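Local coordinates for protein dihydroxyacetone kinase (Citrobacter freundii, PDB 1UN8) that phosphorylates dihydroxyacetone with ATP to give dihydroxyacetone phosphate, and carries a tightly bound phospholipid inside its C-terminal helical barrel, at residues R423-M428 against S432-S437; N49-I54 against Y170-V175; L215-H220 against L298-F303; N7-L12 against C79-A84; A356-I361 against L408-L413. All coordinates share one frame; numbering follows the deposited sequence.

Overall arrangement
Contacts 2, 3 and 4 lie in the substrate-binding part of the chain; contacts 1 and 5 lie in the helical barrel. Contacts 3 and 4 touch each other near the catalytic histidine, with Phe83 against Ile219, His220 and Leu298. Contacts 2 and 4 reach one sheet through neighbouring strands 52-59 and 76-80. Contacts 1 and 5 share helix 413-427 at its two ends and sit about 20 Å apart, centre to centre, along the lipid. Contacts 1 and 3 are buried; the others are partly buried. Contact 4 is built on a salt bridge, contact 3 on two sulfurs, contacts 2 and 5 on aliphatic groups. Contact 1 adds a serine hydrogen bond to its apolar packing.

Contact 1 (R423-M428 against S432-S437); sequences RLTVVM and SGVLMS
Thr425 and Ser437 meet where helices 413-427 and 430-448 run side by side. Thr425 N donates to Ser437 OG (3.1 Å, 138° at the hydrogen). Thr425 OG1 lies 3.5 Å from Ser437 OG and makes only a weak bond. Thr425 CG2 packs against Gly433 O at 3.2 Å and reaches Val434 beside it. Gly433 has no side chain, and Met428 CB comes to 3.4 Å from Gly433 CA. On the lipid side, Leu424 CD1 touches Met436 CB at 3.5 Å, and Met428 CE touches the same Met436 CB at 3.7 Å. Beyond CB the Met436 chain bends twice (chi2 -45°, chi3 -78°) and leads away to the phospholipid, which Met428 also touches. Ser437 OG is held further by Gly421 O, its stronger partner. Ser432 belongs to the ATP site. The two helix segments are almost antiparallel, with axes 7.7 Å apart. Helix 388-404 covers Leu424 and Met428, while Leu116 and Leu120 of the second subunit pack on Val434 and Thr425.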
# COMPACT_ATOMS: atom_id res chain seq x y z
N ARG A 423 44.06 1.90 -0.16
CA ARG A 423 44.17 3.15 0.58
C ARG A 423 43.48 4.41 0.03
O ARG A 423 43.09 5.28 0.80
CB ARG A 423 45.65 3.45 0.82
CG ARG A 423 46.40 2.39 1.63
CD ARG A 423 46.77 2.92 3.01
NE ARG A 423 45.62 2.97 3.90
CZ ARG A 423 45.42 3.91 4.82
NH1 ARG A 423 46.31 4.89 4.97
NH2 ARG A 423 44.34 3.87 5.60
N LEU A 424 43.32 4.51 -1.28
CA LEU A 424 42.72 5.71 -1.86
C LEU A 424 41.33 6.09 -1.35
O LEU A 424 41.14 7.21 -0.89
CB LEU A 424 42.72 5.61 -3.39
CG LEU A 424 44.12 5.62 -4.04
CD1 LEU A 424 43.99 5.71 -5.56
CD2 LEU A 424 44.93 6.79 -3.51
N THR A 425 40.36 5.18 -1.42
CA THR A 425 39.00 5.49 -0.95
C THR A 425 38.95 5.93 0.50
O THR A 425 38.04 6.66 0.91
CB THR A 425 38.05 4.29 -1.08
OG1 THR A 425 38.70 3.12 -0.57
CG2 THR A 425 37.66 4.08 -2.52
N VAL A 426 39.92 5.48 1.29
CA VAL A 426 39.96 5.85 2.70
C VAL A 426 40.31 7.32 2.87
O VAL A 426 39.81 7.99 3.77
CB VAL A 426 40.99 5.00 3.47
CG1 VAL A 426 41.11 5.48 4.91
CG2 VAL A 426 40.58 3.54 3.42
N VAL A 427 41.16 7.83 1.98
CA VAL A 427 41.58 9.22 2.06
C VAL A 427 40.85 10.11 1.05
O VAL A 427 40.76 11.33 1.24
CB VAL A 427 43.10 9.31 1.84
CG1 VAL A 427 43.54 10.77 1.85
CG2 VAL A 427 43.82 8.53 2.92
N MET A 428 40.34 9.51 -0.01
CA MET A 428 39.62 10.24 -1.04
C MET A 428 38.13 9.99 -0.89
O MET A 428 37.66 8.85 -1.07
CB MET A 428 40.04 9.78 -2.43
CG MET A 428 41.04 10.68 -3.13
SD MET A 428 41.15 10.24 -4.87
CE MET A 428 42.06 8.66 -4.77
N SER A 432 35.38 9.91 -6.83
CA SER A 432 36.75 9.96 -7.30
C SER A 432 37.58 8.90 -6.58
O SER A 432 38.34 8.15 -7.21
CB SER A 432 37.36 11.34 -7.04
OG SER A 432 36.89 12.28 -7.99
N GLY A 433 37.44 8.84 -5.26
CA GLY A 433 38.18 7.87 -4.49
C GLY A 433 37.83 6.45 -4.90
O GLY A 433 38.71 5.62 -5.10
N VAL A 434 36.55 6.16 -5.05
CA VAL A 434 36.10 4.83 -5.43
C VAL A 434 36.60 4.44 -6.80
O VAL A 434 37.08 3.32 -7.00
CB VAL A 434 34.57 4.74 -5.39
CG1 VAL A 434 34.10 3.37 -5.90
CG2 VAL A 434 34.08 4.97 -3.98
N LEU A 435 36.48 5.35 -7.76
CA LEU A 435 36.92 5.07 -9.11
C LEU A 435 38.42 4.78 -9.13
O LEU A 435 38.86 3.80 -9.74
CB LEU A 435 36.59 6.24 -10.03
CG LEU A 435 35.11 6.40 -10.39
CD1 LEU A 435 34.84 7.77 -10.99
CD2 LEU A 435 34.73 5.31 -11.38
N MET A 436 39.21 5.62 -8.48
CA MET A 436 40.65 5.39 -8.45
C MET A 436 40.98 4.05 -7.76
O MET A 436 41.90 3.34 -8.19
CB MET A 436 41.39 6.54 -7.75
CG MET A 436 41.47 7.84 -8.56
SD MET A 436 41.92 7.56 -10.30
CE MET A 436 43.66 7.30 -10.17
N SER A 437 40.24 3.72 -6.71
CA SER A 437 40.48 2.46 -6.02
C SER A 437 40.14 1.31 -6.95
O SER A 437 40.84 0.30 -6.99
CB SER A 437 39.64 2.36 -4.74
OG SER A 437 40.24 3.12 -3.71

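Contact 2 (N49-I54 against Y170-V175); sequences NNVAVI and YNLATV
Val51, just ahead of strand 52-59, packs on the first turn of helix 172-184. This strand is an inner member of the six-stranded mixed sheet of the DhaK part of the protein. The contact packs the start of a helix against the entry of strand 52-59, away from the substrate-binding and catalytic residues. Val51 is buried most by the contact and uses all three of its side-chain carbons. Its CG1, anti to the backbone N (chi1 169°), touches Leu172 CD1 at 4.0 Å. The two side chains cross at about a right angle. Val51 CG2 points at the start of the helix, 3.5 Å from Leu172 N and 3.7 Å from Tyr170 O. Val51 CB meets Val175 CG2 at 4.1 Å, one turn further along the helix. Val175 also lies on Leu105 of strand 104-109, the next strand of the sheet. No hydrogen bond joins the two segments. The helix start is fixed by its own N-cap, Asn171. Asn171 OD1 accepts from Thr174 N at 2.8 Å and from Thr174 OG1 at 2.9 Å, both from the same face of the amide.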
# COMPACT_ATOMS: atom_id res chain seq x y z
N ASN A 49 -26.61 -24.52 -0.28
CA ASN A 49 -26.96 -25.49 0.75
C ASN A 49 -26.39 -24.99 2.07
O ASN A 49 -26.92 -25.30 3.14
CB ASN A 49 -26.38 -26.88 0.44
CG ASN A 49 -27.12 -27.57 -0.67
OD1 ASN A 49 -28.35 -27.55 -0.71
ND2 ASN A 49 -26.38 -28.20 -1.58
N ASN A 50 -25.31 -24.22 1.98
CA ASN A 50 -24.70 -23.64 3.15
C ASN A 50 -25.26 -22.25 3.39
O ASN A 50 -25.87 -21.65 2.50
CB ASN A 50 -23.18 -23.55 2.99
CG ASN A 50 -22.49 -24.88 3.20
OD1 ASN A 50 -22.93 -25.70 4.03
ND2 ASN A 50 -21.40 -25.12 2.47
N VAL A 51 -25.08 -21.74 4.60
CA VAL A 51 -25.57 -20.41 4.93
C VAL A 51 -24.75 -19.35 4.22
O VAL A 51 -23.52 -19.43 4.17
CB VAL A 51 -25.51 -20.16 6.45
CG1 VAL A 51 -25.77 -18.69 6.74
CG2 VAL A 51 -26.54 -21.03 7.16
N ALA A 52 -25.43 -18.37 3.65
CA ALA A 52 -24.74 -17.29 2.96
C ALA A 52 -24.28 -16.21 3.95
O ALA A 52 -25.02 -15.84 4.87
CB ALA A 52 -25.67 -16.68 1.91
N VAL A 53 -23.06 -15.73 3.76
CA VAL A 53 -22.52 -14.66 4.60
C VAL A 53 -22.30 -13.44 3.71
O VAL A 53 -21.31 -13.36 2.98
CB VAL A 53 -21.18 -15.08 5.24
CG1 VAL A 53 -20.66 -13.98 6.15
CG2 VAL A 53 -21.34 -16.38 6.01
N ILE A 54 -23.21 -12.47 3.76
CA ILE A 54 -23.13 -11.27 2.93
C ILE A 54 -22.57 -10.08 3.70
O ILE A 54 -22.84 -9.93 4.91
CB ILE A 54 -24.51 -10.87 2.37
CG1 ILE A 54 -24.91 -11.80 1.22
CG2 ILE A 54 -24.50 -9.42 1.91
CD1 ILE A 54 -26.35 -11.64 0.78
N TYR A 170 -22.86 -25.52 9.15
CA TYR A 170 -23.56 -25.24 10.40
C TYR A 170 -24.76 -24.35 10.10
O TYR A 170 -24.81 -23.68 9.07
CB TYR A 170 -22.64 -24.55 11.39
CG TYR A 170 -21.55 -25.43 11.95
CD1 TYR A 170 -20.40 -25.71 11.22
CD2 TYR A 170 -21.67 -25.97 13.25
CE1 TYR A 170 -19.37 -26.49 11.76
CE2 TYR A 170 -20.65 -26.75 13.80
CZ TYR A 170 -19.50 -27.01 13.05
OH TYR A 170 -18.48 -27.76 13.61
N ASN A 171 -25.75 -24.35 10.98
CA ASN A 171 -26.95 -23.55 10.74
C ASN A 171 -26.80 -22.06 11.03
O ASN A 171 -25.90 -21.65 11.77
CB ASN A 171 -28.14 -24.11 11.55
CG ASN A 171 -27.89 -24.08 13.05
OD1 ASN A 171 -27.65 -23.02 13.63
ND2 ASN A 171 -27.95 -25.24 13.69
N LEU A 172 -27.69 -21.27 10.44
CA LEU A 172 -27.68 -19.83 10.60
C LEU A 172 -27.46 -19.41 12.05
O LEU A 172 -26.59 -18.60 12.35
CB LEU A 172 -29.01 -19.26 10.11
CG LEU A 172 -29.20 -17.74 10.20
CD1 LEU A 172 -27.99 -17.04 9.59
CD2 LEU A 172 -30.47 -17.35 9.46
N ALA A 173 -28.26 -19.98 12.94
CA ALA A 173 -28.17 -19.66 14.36
C ALA A 173 -26.75 -19.83 14.88
O ALA A 173 -26.28 -19.02 15.68
CB ALA A 173 -29.13 -20.55 15.15
N THR A 174 -26.09 -20.88 14.43
CA THR A 174 -24.72 -21.16 14.87
C THR A 174 -23.74 -20.16 14.26
O THR A 174 -22.82 -19.68 14.93
CB THR A 174 -24.32 -22.60 14.49
OG1 THR A 174 -25.24 -23.51 15.10
CG2 THR A 174 -22.90 -22.92 14.97
N VAL A 175 -23.93 -19.86 12.99
CA VAL A 175 -23.08 -18.90 12.31
C VAL A 175 -23.13 -17.60 13.10
O VAL A 175 -22.11 -17.06 13.53
CB VAL A 175 -23.56 -18.66 10.87
CG1 VAL A 175 -22.66 -17.66 10.17
CG2 VAL A 175 -23.58 -19.98 10.10

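Contact 3 (L215-H220 against L298-F303); sequences LGMGIH and LDMKGF
Met300 reaches from the segment that leads into strand 301-309 to Met217 and Gly218 in the loop that follows strand 213-215. Its CB serves as the stalk. CG stands anti to the backbone N (chi1 -176°) and carries the chain straight out to the loop. SD is the first atom to touch: it lies 3.7 Å from Met217 SD and 3.8 Å from Gly218 O. Beyond SD the chain bends, and CE ends 3.9 Å from both Met217 O and Gly218 O. The methyl group therefore rests by two successive carbonyls of the loop. Met217 comes from the opposite direction, so the two chains lie alongside, running opposite ways. Met217 CG passes 4.2 Å from Met300 SD. Both side chains also touch Ala192 of strand 186-192, and no hydrogen bond joins the segments. Beside Met300, the chain reaches the second subunit, where Lys301 packs on His197 of that subunit. Further along the loop, Ile219 CG1 lies 3.6 Å above the His220 ring plane, near its rim. The methionine pair packs against the active-site loop, whose His220 forms the covalent hemiaminal intermediate with dihydroxyacetone.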
# COMPACT_ATOMS: atom_id res chain seq x y z
N LEU A 215 -5.24 10.12 16.68
CA LEU A 215 -5.62 8.81 17.15
C LEU A 215 -7.12 8.60 16.92
O LEU A 215 -7.93 9.47 17.26
CB LEU A 215 -5.31 8.66 18.64
CG LEU A 215 -5.67 7.32 19.25
CD1 LEU A 215 -4.78 6.25 18.64
CD2 LEU A 215 -5.47 7.35 20.75
N GLY A 216 -7.48 7.47 16.33
CA GLY A 216 -8.88 7.18 16.10
C GLY A 216 -9.55 7.76 14.87
O GLY A 216 -10.77 7.72 14.76
N MET A 217 -8.78 8.32 13.95
CA MET A 217 -9.39 8.86 12.73
C MET A 217 -10.19 7.72 12.08
O MET A 217 -9.69 6.59 11.94
CB MET A 217 -8.33 9.37 11.76
CG MET A 217 -8.92 10.05 10.54
SD MET A 217 -7.68 10.67 9.34
CE MET A 217 -7.08 12.14 10.25
N GLY A 218 -11.43 8.01 11.70
CA GLY A 218 -12.28 7.01 11.09
C GLY A 218 -11.90 6.58 9.69
O GLY A 218 -11.17 7.30 9.01
N ILE A 219 -12.39 5.42 9.26
CA ILE A 219 -12.08 4.90 7.94
C ILE A 219 -12.78 5.67 6.83
O ILE A 219 -12.63 5.36 5.65
CB ILE A 219 -12.42 3.41 7.82
CG1 ILE A 219 -13.94 3.19 7.95
CG2 ILE A 219 -11.65 2.63 8.86
CD1 ILE A 219 -14.38 1.78 7.62
N HIS A 220 -13.57 6.67 7.22
CA HIS A 220 -14.23 7.52 6.24
C HIS A 220 -13.68 8.92 6.46
O HIS A 220 -14.16 9.89 5.91
CB HIS A 220 -15.76 7.50 6.43
CG HIS A 220 -16.37 6.15 6.22
ND1 HIS A 220 -16.83 5.37 7.27
CD2 HIS A 220 -16.54 5.41 5.10
CE1 HIS A 220 -17.25 4.21 6.80
NE2 HIS A 220 -17.08 4.21 5.49
N LEU A 298 -9.01 4.53 1.49
CA LEU A 298 -8.38 5.04 0.29
C LEU A 298 -6.88 5.12 0.58
O LEU A 298 -6.29 4.12 1.01
CB LEU A 298 -8.97 6.40 -0.08
CG LEU A 298 -10.42 6.26 -0.56
CD1 LEU A 298 -11.05 7.61 -0.84
CD2 LEU A 298 -10.42 5.42 -1.81
N ASP A 299 -6.25 6.28 0.39
CA ASP A 299 -4.82 6.40 0.64
C ASP A 299 -4.44 7.00 2.00
O ASP A 299 -3.32 7.50 2.18
CB ASP A 299 -4.16 7.19 -0.48
CG ASP A 299 -4.60 8.64 -0.52
OD1 ASP A 299 -5.58 8.99 0.16
OD2 ASP A 299 -3.96 9.43 -1.24
N MET A 300 -5.35 6.93 2.96
CA MET A 300 -5.11 7.46 4.30
C MET A 300 -3.77 7.01 4.87
O MET A 300 -3.51 5.81 4.97
CB MET A 300 -6.23 7.02 5.24
CG MET A 300 -6.14 7.58 6.64
SD MET A 300 -7.75 7.52 7.46
CE MET A 300 -7.36 6.41 8.76
N LYS A 301 -2.93 7.96 5.26
CA LYS A 301 -1.65 7.58 5.83
C LYS A 301 -1.74 7.29 7.32
O LYS A 301 -1.34 8.09 8.15
CB LYS A 301 -0.59 8.65 5.57
CG LYS A 301 0.78 8.25 6.09
CD LYS A 301 1.94 8.87 5.33
CE LYS A 301 3.24 8.16 5.74
NZ LYS A 301 4.46 8.58 4.97
N GLY A 302 -2.28 6.11 7.64
CA GLY A 302 -2.42 5.68 9.02
C GLY A 302 -2.46 4.16 9.04
O GLY A 302 -2.47 3.52 7.98
N PHE A 303 -2.48 3.56 10.23
CA PHE A 303 -2.54 2.10 10.33
C PHE A 303 -3.42 1.75 11.50
O PHE A 303 -3.72 2.61 12.33
CB PHE A 303 -1.13 1.52 10.52
CG PHE A 303 -0.49 1.87 11.84
CD1 PHE A 303 -0.74 1.09 12.98
CD2 PHE A 303 0.34 2.98 11.95
CE1 PHE A 303 -0.16 1.42 14.21
CE2 PHE A 303 0.92 3.33 13.18
CZ PHE A 303 0.67 2.55 14.31

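Contact 4 (N7-L12 against C79-A84); sequences NQRTHL and CGDVFA
Arg9, just before helix 12-22, and Leu12, its first residue, meet Asp81 and Val82 at a type II beta turn beside the dihydroxyacetone site. The turn runs from Asp81 to Ala84 and is closed by Ala84 N to Asp81 O. Arg9 makes a salt bridge end-on, with two nitrogens on one oxygen. NH1 donates to Asp81 OD2 at 3.0 Å (158° at the hydrogen), using the syn lone pair of OD2. NH2 reaches Asp81 OD2 at 3.3 Å, from above the carboxylate plane. OD2 lies in the guanidinium plane, yet the two flat groups are turned 84° against each other. Arg9 gets there because its chain bends at chi2 (61°) while chi1 and chi3 stay extended. Asp81 OD2 also takes Val82 N at 2.6 Å, on its anti side. Three N-H groups thus hold this oxygen, and they probably draw negative charge toward it. A water lies 3.3 Å from Asp81 OD2. Next to the bridge, Val82 CG2 packs 3.7 Å from Arg9 NH2 and 4.0 Å from Leu12 CG. Outside the pair, Pro199 touches Arg9 and Leu12, and Ile271 of the second subunit packs on Leu12. The turn follows strand 76-80 and bonds through its backbone to Ser59 at the end of neighbouring strand 52-59, while Val13 of helix 12-22 rests on Asp81.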
# COMPACT_ATOMS: atom_id res chain seq x y z
N ASN A 7 -11.36 7.63 -13.86
CA ASN A 7 -11.85 8.08 -15.15
C ASN A 7 -13.17 8.83 -14.95
O ASN A 7 -13.15 10.01 -14.62
CB ASN A 7 -12.06 6.88 -16.06
CG ASN A 7 -12.33 7.26 -17.50
OD1 ASN A 7 -12.40 8.44 -17.84
ND2 ASN A 7 -12.48 6.26 -18.35
N GLN A 8 -14.29 8.15 -15.16
CA GLN A 8 -15.61 8.76 -14.95
C GLN A 8 -15.97 8.60 -13.46
O GLN A 8 -15.95 7.49 -12.93
CB GLN A 8 -16.68 8.07 -15.80
CG GLN A 8 -16.50 8.26 -17.30
CD GLN A 8 -16.42 9.73 -17.69
OE1 GLN A 8 -17.39 10.49 -17.53
NE2 GLN A 8 -15.25 10.15 -18.20
N ARG A 9 -16.29 9.70 -12.79
CA ARG A 9 -16.64 9.60 -11.38
C ARG A 9 -17.76 8.59 -11.14
O ARG A 9 -17.67 7.77 -10.23
CB ARG A 9 -17.07 10.96 -10.81
CG ARG A 9 -17.50 10.89 -9.35
CD ARG A 9 -16.35 10.42 -8.46
NE ARG A 9 -16.74 10.30 -7.05
CZ ARG A 9 -17.44 9.29 -6.55
NH1 ARG A 9 -17.83 8.30 -7.34
NH2 ARG A 9 -17.76 9.26 -5.26
N THR A 10 -18.81 8.65 -11.96
CA THR A 10 -19.94 7.74 -11.79
C THR A 10 -19.62 6.27 -12.01
O THR A 10 -20.37 5.41 -11.55
CB THR A 10 -21.16 8.13 -12.69
OG1 THR A 10 -20.83 7.97 -14.07
CG2 THR A 10 -21.58 9.57 -12.44
N HIS A 11 -18.52 5.97 -12.70
CA HIS A 11 -18.14 4.56 -12.95
C HIS A 11 -17.03 4.08 -12.01
O HIS A 11 -16.61 2.92 -12.08
CB HIS A 11 -17.67 4.39 -14.39
CG HIS A 11 -18.75 4.63 -15.41
ND1 HIS A 11 -18.50 4.64 -16.77
CD2 HIS A 11 -20.08 4.86 -15.27
CE1 HIS A 11 -19.63 4.88 -17.42
NE2 HIS A 11 -20.60 5.01 -16.53
N LEU A 12 -16.58 4.97 -11.13
CA LEU A 12 -15.50 4.71 -10.18
C LEU A 12 -15.58 3.34 -9.51
O LEU A 12 -14.71 2.49 -9.73
CB LEU A 12 -15.50 5.82 -9.11
CG LEU A 12 -14.38 6.10 -8.09
CD1 LEU A 12 -13.65 4.83 -7.68
CD2 LEU A 12 -13.41 7.10 -8.66
N CYS A 79 -21.45 -3.41 -2.77
CA CYS A 79 -20.63 -2.21 -2.87
C CYS A 79 -21.37 -0.91 -3.16
O CYS A 79 -21.98 -0.74 -4.23
CB CYS A 79 -19.56 -2.42 -3.94
SG CYS A 79 -18.68 -4.00 -3.78
N GLY A 80 -21.30 0.02 -2.21
CA GLY A 80 -21.95 1.30 -2.40
C GLY A 80 -20.93 2.19 -3.08
O GLY A 80 -19.83 1.74 -3.44
N ASP A 81 -21.28 3.45 -3.29
CA ASP A 81 -20.35 4.37 -3.92
C ASP A 81 -19.26 4.65 -2.87
O ASP A 81 -19.33 4.15 -1.74
CB ASP A 81 -21.08 5.65 -4.32
CG ASP A 81 -20.36 6.42 -5.41
OD1 ASP A 81 -21.03 7.19 -6.13
OD2 ASP A 81 -19.13 6.27 -5.54
N VAL A 82 -18.26 5.44 -3.25
CA VAL A 82 -17.18 5.77 -2.34
C VAL A 82 -17.69 6.35 -1.02
O VAL A 82 -18.34 7.40 -1.01
CB VAL A 82 -16.22 6.79 -2.96
CG1 VAL A 82 -15.03 7.00 -2.03
CG2 VAL A 82 -15.74 6.30 -4.31
N PHE A 83 -17.40 5.66 0.08
CA PHE A 83 -17.81 6.11 1.40
C PHE A 83 -19.30 6.39 1.52
O PHE A 83 -19.72 7.23 2.33
CB PHE A 83 -17.04 7.37 1.78
CG PHE A 83 -15.57 7.15 1.99
CD1 PHE A 83 -14.72 8.22 2.31
CD2 PHE A 83 -15.02 5.87 1.91
CE1 PHE A 83 -13.36 8.01 2.55
CE2 PHE A 83 -13.66 5.65 2.15
CZ PHE A 83 -12.83 6.73 2.47
N ALA A 84 -20.09 5.68 0.73
CA ALA A 84 -21.55 5.84 0.74
C ALA A 84 -22.21 4.47 0.78
O ALA A 84 -21.86 3.58 0.00
CB ALA A 84 -21.99 6.59 -0.49
O HOH W 1 -18.64 5.08 -8.57

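Contact 5 (A356-I361 against L408-L413); sequences ALVAGI and LPLNNL. With MYY ((2R)-3-(phosphonooxy)-2-(tetradecanoyloxy)propyl palmitate), chain C.
The flat group at the centre is the Leu410 carbonyl, whose oxygen points at the side chain of Val358. Val358 CB, CG1 and CG2 all lie 3.7 Å from Leu410 O, so the oxygen rests against one side of the isopropyl group, equally far from its three carbons. The other flat group is an ester of the bound phospholipid: Leu413 CD1 lies 3.6 Å from its carbonyl oxygen, MYY O10. The contact belongs to the eight-helix barrel that encloses this lipid. It joins the start of helix 356-371 to the type I beta turn Pro409-Asn412, which leads into helix 413-427. Val358 and Leu410 lie alongside each other, pointing opposite ways, with Val358 CG1 to Leu410 CD2 at 3.9 Å. The other methyl, Leu410 CD1, touches Ala359 CB at 3.7 Å. No hydrogen bond links the two segments directly. Asn355 and Ser353, just before the helix, bond to Asn411 instead. Asn412 is the N-cap residue of helix 413-427. Leu416 of that helix covers Val358. Toward the lipid head, Leu357 CD1 lies 3.8 Å from the phosphate oxygen MYY O3. Deeper in, the palmitoyl chain runs between the two segments, with its C27 3.9 Å from Leu413 CD2 and 3.8 Å from Ile361 CG2.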
# COMPACT_ATOMS: atom_id res chain seq x y z
N ALA A 356 64.52 1.88 -6.52
CA ALA A 356 64.74 3.27 -6.89
C ALA A 356 63.91 3.74 -8.09
O ALA A 356 63.41 4.86 -8.09
CB ALA A 356 66.23 3.51 -7.15
N LEU A 357 63.77 2.89 -9.10
CA LEU A 357 63.00 3.25 -10.29
C LEU A 357 61.56 3.56 -9.92
O LEU A 357 61.09 4.69 -10.10
CB LEU A 357 63.02 2.11 -11.30
CG LEU A 357 62.80 2.46 -12.78
CD1 LEU A 357 62.50 1.18 -13.55
CD2 LEU A 357 61.65 3.43 -12.93
N VAL A 358 60.86 2.55 -9.42
CA VAL A 358 59.47 2.70 -9.01
C VAL A 358 59.29 3.86 -8.06
O VAL A 358 58.40 4.68 -8.24
CB VAL A 358 58.97 1.41 -8.35
CG1 VAL A 358 57.58 1.61 -7.77
CG2 VAL A 358 58.96 0.29 -9.37
N ALA A 359 60.15 3.94 -7.04
CA ALA A 359 60.08 5.03 -6.06
C ALA A 359 60.14 6.40 -6.74
O ALA A 359 59.47 7.35 -6.31
CB ALA A 359 61.21 4.90 -5.05
N GLY A 360 60.95 6.50 -7.79
CA GLY A 360 61.08 7.75 -8.51
C GLY A 360 59.78 8.11 -9.21
O GLY A 360 59.42 9.28 -9.31
N ILE A 361 59.10 7.09 -9.72
CA ILE A 361 57.83 7.29 -10.41
C ILE A 361 56.78 7.73 -9.39
O ILE A 361 56.13 8.77 -9.53
CB ILE A 361 57.36 5.99 -11.10
CG1 ILE A 361 58.37 5.58 -12.16
CG2 ILE A 361 55.99 6.20 -11.71
CD1 ILE A 361 58.67 6.68 -13.15
N LEU A 408 56.12 1.45 1.52
CA LEU A 408 55.58 0.86 0.29
C LEU A 408 56.31 -0.37 -0.22
O LEU A 408 57.53 -0.44 -0.17
CB LEU A 408 55.55 1.91 -0.82
CG LEU A 408 54.72 3.18 -0.60
CD1 LEU A 408 54.83 4.06 -1.84
CD2 LEU A 408 53.28 2.80 -0.33
N PRO A 409 55.56 -1.35 -0.73
CA PRO A 409 56.14 -2.58 -1.27
C PRO A 409 56.64 -2.28 -2.69
O PRO A 409 56.29 -2.98 -3.65
CB PRO A 409 54.96 -3.54 -1.28
CG PRO A 409 53.82 -2.62 -1.63
CD PRO A 409 54.09 -1.41 -0.75
N LEU A 410 57.44 -1.23 -2.80
CA LEU A 410 57.98 -0.75 -4.06
C LEU A 410 58.53 -1.81 -5.02
O LEU A 410 58.55 -1.61 -6.23
CB LEU A 410 59.08 0.28 -3.80
CG LEU A 410 58.69 1.55 -3.05
CD1 LEU A 410 59.95 2.34 -2.69
CD2 LEU A 410 57.76 2.38 -3.91
N ASN A 411 58.99 -2.94 -4.49
CA ASN A 411 59.57 -3.96 -5.35
C ASN A 411 58.59 -4.94 -5.97
O ASN A 411 58.98 -5.87 -6.68
CB ASN A 411 60.66 -4.72 -4.59
CG ASN A 411 61.76 -5.20 -5.51
OD1 ASN A 411 62.35 -4.42 -6.26
ND2 ASN A 411 62.04 -6.50 -5.47
N ASN A 412 57.30 -4.74 -5.70
CA ASN A 412 56.27 -5.60 -6.25
C ASN A 412 55.07 -4.77 -6.65
O ASN A 412 54.22 -4.46 -5.81
CB ASN A 412 55.85 -6.65 -5.22
CG ASN A 412 54.80 -7.62 -5.76
OD1 ASN A 412 54.46 -8.60 -5.11
ND2 ASN A 412 54.29 -7.34 -6.96
N LEU A 413 55.00 -4.41 -7.93
CA LEU A 413 53.90 -3.60 -8.45
C LEU A 413 52.52 -4.13 -8.11
O LEU A 413 51.67 -3.38 -7.64
CB LEU A 413 54.02 -3.43 -9.97
CG LEU A 413 54.98 -2.33 -10.44
CD1 LEU A 413 54.85 -2.18 -11.95
CD2 LEU A 413 54.65 -1.00 -9.76
C38 MYY C . 44.67 10.14 -7.19
C37 MYY C . 46.01 9.79 -6.53
C36 MYY C . 46.69 8.61 -7.24
C35 MYY C . 48.04 8.28 -6.61
C34 MYY C . 48.77 7.20 -7.41
C33 MYY C . 50.14 6.84 -6.83
C32 MYY C . 50.82 5.73 -7.63
C31 MYY C . 51.23 6.19 -9.03
C30 MYY C . 51.52 5.05 -10.01
C29 MYY C . 52.85 4.32 -9.80
C28 MYY C . 53.19 3.49 -11.04
C27 MYY C . 54.53 2.75 -10.96
C26 MYY C . 54.99 2.23 -12.32
C25 MYY C . 56.33 1.48 -12.21
C24 MYY C . 57.24 1.66 -13.42
C23 MYY C . 57.19 0.55 -14.47
O10 MYY C . 56.19 -0.16 -14.60
O8 MYY C . 58.29 0.34 -15.24
C6 MYY C . 58.10 -0.67 -16.25
C5 MYY C . 57.69 -0.04 -17.57
C4 MYY C . 58.69 -0.38 -18.68
O6 MYY C . 60.06 -0.23 -18.29
P MYY C . 60.81 1.21 -18.19
O4 MYY C . 59.87 2.16 -17.29
O3 MYY C . 62.13 0.91 -17.31
O5 MYY C . 61.16 1.81 -19.50
O7 MYY C . 57.45 1.37 -17.38
C7 MYY C . 56.60 1.88 -18.33
O9 MYY C . 56.17 1.17 -19.24
C8 MYY C . 56.24 3.36 -18.25
C9 MYY C . 54.73 3.54 -18.08
C10 MYY C . 54.39 4.40 -16.86
C11 MYY C . 52.88 4.59 -16.69
C12 MYY C . 52.57 5.39 -15.42
C13 MYY C . 51.07 5.53 -15.18
C14 MYY C . 50.85 6.05 -13.76
C15 MYY C . 49.38 6.06 -13.35
C16 MYY C . 48.66 7.34 -13.79
C17 MYY C . 47.38 7.51 -12.97
C18 MYY C . 46.90 8.97 -13.00
C19 MYY C . 45.81 9.22 -11.96
C20 MYY C . 45.46 10.71 -11.86